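Local structure of 1,4-dihydroxy-2-naphthoyl-CoA hydrolase (2HX5) at residues L10-R15 with L30-H35. The protein probably catalyses the hydrolysis of 1,4-dihydroxy-2-naphthoyl-CoA to 1,4-dihydroxy-2-naphthoate and CoA, a step of phylloquinone (vitamin K1) biosynthesis. Sequence-based numbering, arbitrary orientation.
Sequences LRRVVR and LFRWCH
Arg12 lays its guanidinium flat over the indole of Trp33, a cation-pi stack that joins strand 9-13 to helix 29-45, the long helix embraced by the antiparallel sheet of the hot-dog fold. The two planes are only 11° apart, and Arg12 CZ sits 3.8 Å from the centroid of the Trp33 five-membered ring. Closest of all is CD1 of Trp33, 3.3 Å from Arg12 CZ and beneath the middle of the guanidinium. The aliphatic arm shares the same ring face: Arg12 CD makes a CH-pi contact 4.0 Å from the same Trp33 centroid. The chain leaves with CG between the backbone N and the carbonyl carbon (chi1 75°), runs extended about CB-CG and bends about CG-CD (chi3 -63°), laying the flat end across the face of the indole. Farther along the ring, Val14 CG2 meets CH2 of Trp33 at 3.7 Å, an apolar contact beside the stack, while Leu86 and Phe106 of the sheet also pack against the indole. An alanine in place of Trp33 would probably leave the Arg12 guanidinium without its flat support, freer to turn, and Val14 without its aromatic neighbour.

At the polar end Arg12 NH2 and Arg32 NH1 lie 3.6 Å apart, drawn together round the carboxylate of Glu36, which forms a salt bridge to each and probably balances much of their charge. Arg32 NH2 also has a salt bridge to Asp18 and a hydrogen bond to Gln29. Val14 lies about 10 Å, side chain to side chain, from Asp20, the predicted active-site residue. Water completes the join between strand and helix: one molecule, in the plane of the Arg12 guanidinium, accepts a hydrogen bond from Arg12 NH1 at 2.7 Å and donates to the backbone O of Trp33 at 3.0 Å.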
loop_
_atom_site.group_PDB
_atom_site.type_symbol
_atom_site.label_atom_id
_atom_site.label_comp_id
_atom_site.label_asym_id
_atom_site.label_seq_id
_atom_site.Cartn_x
_atom_site.Cartn_y
_atom_site.Cartn_z
ATOM N N LEU A 10 13.932 12.205 12.958
ATOM C CA LEU A 10 13.014 11.151 13.261
ATOM C C LEU A 10 13.671 9.837 12.858
ATOM O O LEU A 10 14.767 9.819 12.283
ATOM C CB LEU A 10 11.670 11.398 12.541
ATOM C CG LEU A 10 10.987 12.743 12.910
ATOM C CD1 LEU A 10 9.826 13.074 11.981
ATOM C CD2 LEU A 10 10.534 12.749 14.398
ATOM N N ARG A 11 13.057 8.723 13.226
ATOM C CA ARG A 11 13.622 7.420 12.987
ATOM C C ARG A 11 12.547 6.448 12.545
ATOM O O ARG A 11 11.401 6.528 12.989
ATOM C CB ARG A 11 14.258 6.870 14.259
ATOM C CG ARG A 11 14.751 5.417 14.155
ATOM C CD ARG A 11 15.445 5.015 15.478
ATOM N NE ARG A 11 15.966 3.641 15.480
ATOM C CZ ARG A 11 15.227 2.537 15.612
ATOM N NH1 ARG A 11 13.898 2.601 15.749
ATOM N NH2 ARG A 11 15.830 1.345 15.613
ATOM N N ARG A 12 12.916 5.556 11.646
ATOM C CA ARG A 12 12.059 4.405 11.384
ATOM C C ARG A 12 12.855 3.204 10.913
ATOM O O ARG A 12 13.981 3.281 10.425
ATOM C CB ARG A 12 10.952 4.721 10.391
ATOM C CG ARG A 12 11.395 4.819 8.943
ATOM C CD ARG A 12 10.198 5.134 8.022
ATOM N NE ARG A 12 9.166 4.109 7.985
ATOM C CZ ARG A 12 7.825 4.303 8.134
ATOM N NH1 ARG A 12 7.249 5.462 8.407
ATOM N NH2 ARG A 12 7.046 3.264 7.972
ATOM N N VAL A 13 12.203 2.067 11.062
ATOM C CA VAL A 13 12.782 0.789 10.696
ATOM C C VAL A 13 11.994 0.253 9.490
ATOM O O VAL A 13 10.740 0.245 9.468
ATOM C CB VAL A 13 12.732 -0.260 11.851
ATOM C CG1 VAL A 13 13.437 -1.538 11.447
ATOM C CG2 VAL A 13 13.312 0.386 13.152
ATOM N N VAL A 14 12.753 -0.152 8.473
ATOM C CA VAL A 14 12.223 -0.718 7.242
ATOM C C VAL A 14 11.599 -2.110 7.574
ATOM O O VAL A 14 12.228 -2.930 8.213
ATOM C CB VAL A 14 13.320 -0.870 6.149
ATOM C CG1 VAL A 14 12.730 -1.433 4.876
ATOM C CG2 VAL A 14 14.045 0.492 5.908
ATOM N N ARG A 15 10.350 -2.353 7.156
ATOM C CA ARG A 15 9.673 -3.597 7.470
ATOM C C ARG A 15 9.544 -4.474 6.213
ATOM O O ARG A 15 9.746 -3.991 5.071
ATOM C CB ARG A 15 8.313 -3.291 8.076
ATOM C CG ARG A 15 8.407 -2.526 9.405
ATOM C CD ARG A 15 9.148 -3.264 10.467
ATOM N NE ARG A 15 9.204 -2.545 11.777
ATOM C CZ ARG A 15 10.087 -2.821 12.727
ATOM N NH1 ARG A 15 10.966 -3.805 12.646
ATOM N NH2 ARG A 15 10.060 -2.127 13.839
ATOM N N LEU A 30 8.991 5.019 -0.184
ATOM C CA LEU A 30 9.717 6.190 0.357
ATOM C C LEU A 30 8.777 7.367 0.583
ATOM O O LEU A 30 8.923 8.104 1.531
ATOM C CB LEU A 30 10.865 6.633 -0.553
ATOM C CG LEU A 30 11.937 7.494 0.153
ATOM C CD1 LEU A 30 12.893 6.661 0.951
ATOM C CD2 LEU A 30 12.707 8.389 -0.890
ATOM N N PHE A 31 7.868 7.568 -0.359
ATOM C CA PHE A 31 6.947 8.714 -0.250
ATOM C C PHE A 31 5.974 8.595 0.866
ATOM O O PHE A 31 5.611 9.576 1.516
ATOM C CB PHE A 31 6.236 8.900 -1.598
ATOM C CG PHE A 31 7.127 9.368 -2.709
ATOM C CD1 PHE A 31 7.654 10.661 -2.707
ATOM C CD2 PHE A 31 7.435 8.516 -3.732
ATOM C CE1 PHE A 31 8.485 11.083 -3.700
ATOM C CE2 PHE A 31 8.284 8.932 -4.737
ATOM C CZ PHE A 31 8.775 10.241 -4.724
ATOM N N ARG A 32 5.488 7.370 1.087
ATOM C CA ARG A 32 4.656 7.121 2.264
ATOM C C ARG A 32 5.411 7.456 3.560
ATOM O O ARG A 32 4.930 8.097 4.495
ATOM C CB ARG A 32 4.159 5.652 2.340
ATOM C CG ARG A 32 3.401 5.396 3.639
ATOM C CD ARG A 32 2.776 4.008 3.555
ATOM N NE ARG A 32 3.779 2.941 3.627
ATOM C CZ ARG A 32 4.315 2.462 4.737
ATOM N NH1 ARG A 32 4.043 2.921 5.945
ATOM N NH2 ARG A 32 5.192 1.486 4.649
ATOM N N TRP A 33 6.655 7.007 3.618
ATOM C CA TRP A 33 7.477 7.306 4.796
ATOM C C TRP A 33 7.657 8.812 5.002
ATOM O O TRP A 33 7.685 9.330 6.132
ATOM C CB TRP A 33 8.856 6.659 4.718
ATOM C CG TRP A 33 8.831 5.134 4.638
ATOM C CD1 TRP A 33 7.779 4.308 4.793
ATOM C CD2 TRP A 33 9.922 4.321 4.268
ATOM N NE1 TRP A 33 8.164 3.001 4.602
ATOM C CE2 TRP A 33 9.481 2.977 4.268
ATOM C CE3 TRP A 33 11.257 4.597 3.952
ATOM C CZ2 TRP A 33 10.327 1.913 3.940
ATOM C CZ3 TRP A 33 12.081 3.545 3.654
ATOM C CH2 TRP A 33 11.617 2.218 3.651
ATOM N N CYS A 34 7.850 9.533 3.899
ATOM C CA CYS A 34 7.948 10.992 4.001
ATOM C C CYS A 34 6.700 11.622 4.568
ATOM O O CYS A 34 6.727 12.380 5.538
ATOM C CB CYS A 34 8.213 11.583 2.636
ATOM S SG CYS A 34 9.848 11.284 1.894
ATOM N N HIS A 35 5.558 11.245 4.014
ATOM C CA HIS A 35 4.311 11.821 4.459
ATOM C C HIS A 35 4.065 11.502 5.925
ATOM O O HIS A 35 3.690 12.360 6.746
ATOM C CB HIS A 35 3.157 11.377 3.577
ATOM C CG HIS A 35 1.875 12.156 3.734
ATOM N ND1 HIS A 35 1.089 12.129 4.875
ATOM C CD2 HIS A 35 1.228 12.942 2.842
ATOM C CE1 HIS A 35 0.003 12.864 4.645
ATOM N NE2 HIS A 35 0.090 13.399 3.447
HETATM O O HOH W 1 4.101 2.915 8.801
HETATM O O HOH W 2 4.215 1.818 9.039
HETATM O O HOH W 3 6.384 0.362 7.096
HETATM O O HOH W 4 8.313 7.937 8.663
#